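Local structure of sorbitol-6-phosphate dehydrogenase (Erwinia amylovora CFBP1430, 5O3Z) at residues S112-V115 and N116-Y120; S156-S159 and A160-G164. The protein probably catalyses the NAD-dependent oxidation of sorbitol 6-phosphate to fructose 6-phosphate, as a member of the short-chain dehydrogenase/reductase family. All coordinates share one frame; numbering follows the deposited sequence.

Interaction 1. Residues S112-V115 and N116-Y120; sequences SLQV and NLVGY
Ser112 O is gripped twice by Asn116: by the backbone N at 2.9 Å and by the side-chain ND2 at 3.2 Å, the two donors arriving from opposite faces of the carbonyl plane. With chi1 at -75°, Asn116 CG lies beside the residue's own backbone N, and the amide folds back over the preceding turn. There Asn116 ND2 also donates to Ser112 OG at 3.2 Å. Both ND2 bonds are bent, and both acceptors lie somewhat out of the amide plane, but together they fix the rotation of the amide. Serine suits the place because its OG, anti to the Ser112 backbone N (chi1 -177°), offers ND2 a second acceptor close to its own carbonyl oxygen.

Just beyond, the helix widens into a pi-type turn. Leu113 O receives Val118 N at 2.9 Å along a fairly straight line and Leu117 N at 3.0 Å from above its plane. Gly119 N then bonds to Gln114 O (2.9 Å), leaving Val115 O to accept the hydroxyl of Tyr91. On the flank of the helix Gln114, bent at chi2, lies alongside Val118, with Gln114 OE1 3.6 Å from Val118 CG1.

Leu113 packs on Leu117 of a second subunit, and Leu117 and Val118 on its Leu113; within its own chain helix 106-133 faces helix 156-176 and strand 139-145.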
loop_
_atom_site.group_PDB
_atom_site.type_symbol
_atom_site.label_atom_id
_atom_site.label_comp_id
_atom_site.label_asym_id
_atom_site.label_seq_id
_atom_site.Cartn_x
_atom_site.Cartn_y
_atom_site.Cartn_z
ATOM N N SER A 112 -2.446 10.730 -23.060
ATOM C CA SER A 112 -2.847 10.070 -21.789
ATOM C C SER A 112 -2.858 11.019 -20.613
ATOM O O SER A 112 -3.857 11.063 -19.872
ATOM C CB SER A 112 -2.002 8.825 -21.482
ATOM O OG SER A 112 -2.512 8.229 -20.263
ATOM N N LEU A 113 -1.824 11.859 -20.466
ATOM C CA LEU A 113 -1.774 12.810 -19.348
ATOM C C LEU A 113 -2.871 13.880 -19.432
ATOM O O LEU A 113 -3.481 14.262 -18.426
ATOM C CB LEU A 113 -0.401 13.480 -19.225
ATOM C CG LEU A 113 0.787 12.519 -19.009
ATOM C CD1 LEU A 113 2.080 13.310 -18.856
ATOM C CD2 LEU A 113 0.588 11.607 -17.826
ATOM N N GLN A 114 -3.150 14.339 -20.643
ATOM C CA GLN A 114 -4.153 15.407 -20.824
ATOM C C GLN A 114 -5.564 14.887 -20.440
ATOM O O GLN A 114 -6.238 15.463 -19.625
ATOM C CB GLN A 114 -4.104 15.930 -22.298
ATOM C CG GLN A 114 -2.922 16.861 -22.632
ATOM C CD GLN A 114 -2.795 18.063 -21.680
ATOM O OE1 GLN A 114 -3.778 18.684 -21.309
ATOM N NE2 GLN A 114 -1.572 18.384 -21.272
ATOM N N VAL A 115 -5.948 13.777 -21.028
ATOM C CA VAL A 115 -7.284 13.205 -20.906
ATOM C C VAL A 115 -7.458 12.625 -19.484
ATOM O O VAL A 115 -8.440 12.934 -18.815
ATOM C CB VAL A 115 -7.542 12.161 -22.005
ATOM C CG1 VAL A 115 -8.903 11.488 -21.824
ATOM C CG2 VAL A 115 -7.519 12.826 -23.384
ATOM N N ASN A 116 -6.459 11.879 -19.000
ATOM C CA ASN A 116 -6.638 11.180 -17.739
ATOM C C ASN A 116 -6.371 11.980 -16.527
ATOM O O ASN A 116 -6.907 11.666 -15.463
ATOM C CB ASN A 116 -5.806 9.964 -17.715
ATOM C CG ASN A 116 -6.384 8.912 -18.551
ATOM O OD1 ASN A 116 -7.518 8.479 -18.259
ATOM N ND2 ASN A 116 -5.674 8.492 -19.614
ATOM N N LEU A 117 -5.555 13.029 -16.666
ATOM C CA LEU A 117 -5.070 13.738 -15.537
ATOM C C LEU A 117 -5.360 15.200 -15.567
ATOM O O LEU A 117 -5.928 15.693 -14.632
ATOM C CB LEU A 117 -3.557 13.463 -15.348
ATOM C CG LEU A 117 -2.812 13.853 -14.083
ATOM C CD1 LEU A 117 -3.590 13.373 -12.859
ATOM C CD2 LEU A 117 -1.428 13.192 -14.173
ATOM N N VAL A 118 -4.954 15.940 -16.610
ATOM C CA VAL A 118 -5.177 17.372 -16.600
ATOM C C VAL A 118 -6.710 17.698 -16.649
ATOM O O VAL A 118 -7.189 18.634 -16.003
ATOM C CB VAL A 118 -4.433 18.039 -17.775
ATOM C CG1 VAL A 118 -4.924 19.450 -18.017
ATOM C CG2 VAL A 118 -2.934 17.993 -17.544
ATOM N N GLY A 119 -7.458 16.906 -17.387
ATOM C CA GLY A 119 -8.911 17.054 -17.411
ATOM C C GLY A 119 -9.499 16.898 -16.041
ATOM O O GLY A 119 -10.411 17.626 -15.664
ATOM N N TYR A 120 -8.923 15.973 -15.263
ATOM C CA TYR A 120 -9.439 15.712 -13.943
ATOM C C TYR A 120 -9.147 16.870 -13.048
ATOM O O TYR A 120 -9.995 17.265 -12.264
ATOM C CB TYR A 120 -8.957 14.344 -13.418
ATOM C CG TYR A 120 -9.324 14.002 -11.956
ATOM C CD1 TYR A 120 -10.537 14.370 -11.388
ATOM C CD2 TYR A 120 -8.499 13.183 -11.196
ATOM C CE1 TYR A 120 -10.863 14.041 -10.067
ATOM C CE2 TYR A 120 -8.798 12.840 -9.871
ATOM C CZ TYR A 120 -10.000 13.246 -9.329
ATOM O OH TYR A 120 -10.343 12.915 -8.068
#

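Interaction 2. Residues S156-S159 and A160-G164; sequences SGYS and AAKFG
Two side chains one helical turn apart are brought together by their torsions: Tyr158 has CG anti to the backbone N (chi1 -164°), while Lys162 starts out beside its own N (chi1 -71°) and bends again at chi2 (-56°) before running on extended. The first torsion sets Lys162 CG over the middle of the Tyr158 ring, 4.0 Å from its centroid, in a CH-pi contact. The bend at chi2 then carries Lys162 CE to 3.4 Å from Tyr158 CE1 and 3.5 Å from Tyr158 OH, so the aliphatic part of the lysine climbs the ring toward the hydroxyl. The ring offers a flat face to the methylenes, while the length of lysine carries the amine past it.

The ordinary i to i+4 bond of the helix joins the same two residues, Lys162 N to Tyr158 O at 3.0 Å. One residue on, Phe163 N makes a shorter bond to Ser159 O (2.8 Å), an oxygen that also lies near the ring plane at the edge of Phe163, 3.3 Å from CD1. Ser159 turns its OG to Ser147 O, which ties the helix to the loop after strand 139-145. Small Ala160 and Ala161 let helix 106-133 come close, and Ala160 also meets Leu168 of a second subunit, where Phe163 packs on its own counterpart.

Tyr158 and Lys162 form the Tyr-X-X-X-Lys signature of the short-chain dehydrogenases. Lys162 NZ stops 4.2 Å from Tyr158 OH, too far for a direct bond. The amine instead makes weak hydrogen bonds to Ile143 O and Ala93 O. Such spacing is consistent with the scheme in relatives, where the tyrosine serves as general acid/base toward the substrate and the lysine binds the nicotinamide ribose.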
loop_
_atom_site.group_PDB
_atom_site.type_symbol
_atom_site.label_atom_id
_atom_site.label_comp_id
_atom_site.label_asym_id
_atom_site.label_seq_id
_atom_site.Cartn_x
_atom_site.Cartn_y
_atom_site.Cartn_z
ATOM N N SER A 156 2.612 2.140 -20.146
ATOM C CA SER A 156 3.237 3.191 -19.348
ATOM C C SER A 156 2.461 4.497 -19.253
ATOM O O SER A 156 2.373 5.090 -18.173
ATOM C CB SER A 156 4.697 3.409 -19.803
ATOM O OG SER A 156 4.771 4.054 -21.073
ATOM N N GLY A 157 1.917 4.963 -20.393
ATOM C CA GLY A 157 1.196 6.205 -20.430
ATOM C C GLY A 157 -0.052 6.183 -19.591
ATOM O O GLY A 157 -0.339 7.088 -18.780
ATOM N N TYR A 158 -0.757 5.076 -19.748
ATOM C CA TYR A 158 -1.940 4.787 -18.963
ATOM C C TYR A 158 -1.645 4.644 -17.437
ATOM O O TYR A 158 -2.275 5.294 -16.666
ATOM C CB TYR A 158 -2.663 3.578 -19.565
ATOM C CG TYR A 158 -4.115 3.396 -19.084
ATOM C CD1 TYR A 158 -5.105 4.322 -19.425
ATOM C CD2 TYR A 158 -4.488 2.282 -18.295
ATOM C CE1 TYR A 158 -6.431 4.148 -19.019
ATOM C CE2 TYR A 158 -5.817 2.102 -17.867
ATOM C CZ TYR A 158 -6.790 3.036 -18.250
ATOM O OH TYR A 158 -8.107 2.923 -17.840
ATOM N N SER A 159 -0.652 3.861 -17.022
ATOM C CA SER A 159 -0.339 3.748 -15.593
ATOM C C SER A 159 0.154 5.034 -14.933
ATOM O O SER A 159 -0.267 5.379 -13.856
ATOM C CB SER A 159 0.643 2.627 -15.331
ATOM O OG SER A 159 -0.023 1.362 -15.443
ATOM N N ALA A 160 1.039 5.731 -15.608
ATOM C CA ALA A 160 1.532 7.000 -15.139
ATOM C C ALA A 160 0.352 7.959 -14.809
ATOM O O ALA A 160 0.288 8.596 -13.744
ATOM C CB ALA A 160 2.464 7.592 -16.202
ATOM N N ALA A 161 -0.605 8.019 -15.727
ATOM C CA ALA A 161 -1.678 8.968 -15.614
ATOM C C ALA A 161 -2.692 8.530 -14.575
ATOM O O ALA A 161 -3.174 9.343 -13.880
ATOM C CB ALA A 161 -2.357 9.100 -16.957
ATOM N N LYS A 162 -2.968 7.213 -14.480
ATOM C CA LYS A 162 -3.917 6.672 -13.529
ATOM C C LYS A 162 -3.359 6.682 -12.131
ATOM O O LYS A 162 -4.046 7.075 -11.231
ATOM C CB LYS A 162 -4.363 5.255 -13.904
ATOM C CG LYS A 162 -5.281 5.167 -15.134
ATOM C CD LYS A 162 -6.540 6.023 -15.013
ATOM C CE LYS A 162 -7.364 6.022 -16.313
ATOM N NZ LYS A 162 -8.708 6.652 -16.120
ATOM N N PHE A 163 -2.102 6.301 -11.941
ATOM C CA PHE A 163 -1.481 6.583 -10.621
ATOM C C PHE A 163 -1.531 8.075 -10.248
ATOM O O PHE A 163 -1.893 8.503 -9.122
ATOM C CB PHE A 163 -0.007 6.139 -10.678
ATOM C CG PHE A 163 0.240 4.713 -10.255
ATOM C CD1 PHE A 163 -0.146 3.649 -11.059
ATOM C CD2 PHE A 163 0.900 4.440 -9.102
ATOM C CE1 PHE A 163 0.083 2.343 -10.668
ATOM C CE2 PHE A 163 1.155 3.128 -8.719
ATOM C CZ PHE A 163 0.806 2.091 -9.525
ATOM N N GLY A 164 -1.183 8.922 -11.206
ATOM C CA GLY A 164 -1.250 10.364 -10.978
ATOM C C GLY A 164 -2.620 10.831 -10.543
ATOM O O GLY A 164 -2.741 11.636 -9.608
#

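Interactions 1 and 2 are short runs of neighbouring helices, 106-133 and 156-176, with centres about 10 Å apart. Polar and apolar bridges join them: Ser112 OG lies 2.9 Å from Gly157 O, a probable though weak hydrogen bond, and 3.4 Å from Ala161 CB, while Leu117 CD1 packs 3.6 Å from Gly164 C. Asn116 OD1 lies 3.1 Å from Lys162 NZ, a weak contact that probably helps to place the amine. With the widened turn at 116-118 beside it, this is consistent with the Asn-Ser-Tyr-Lys tetrad of relatives. Both interactions also touch the second subunit, placing this probable active-site region close to the interface.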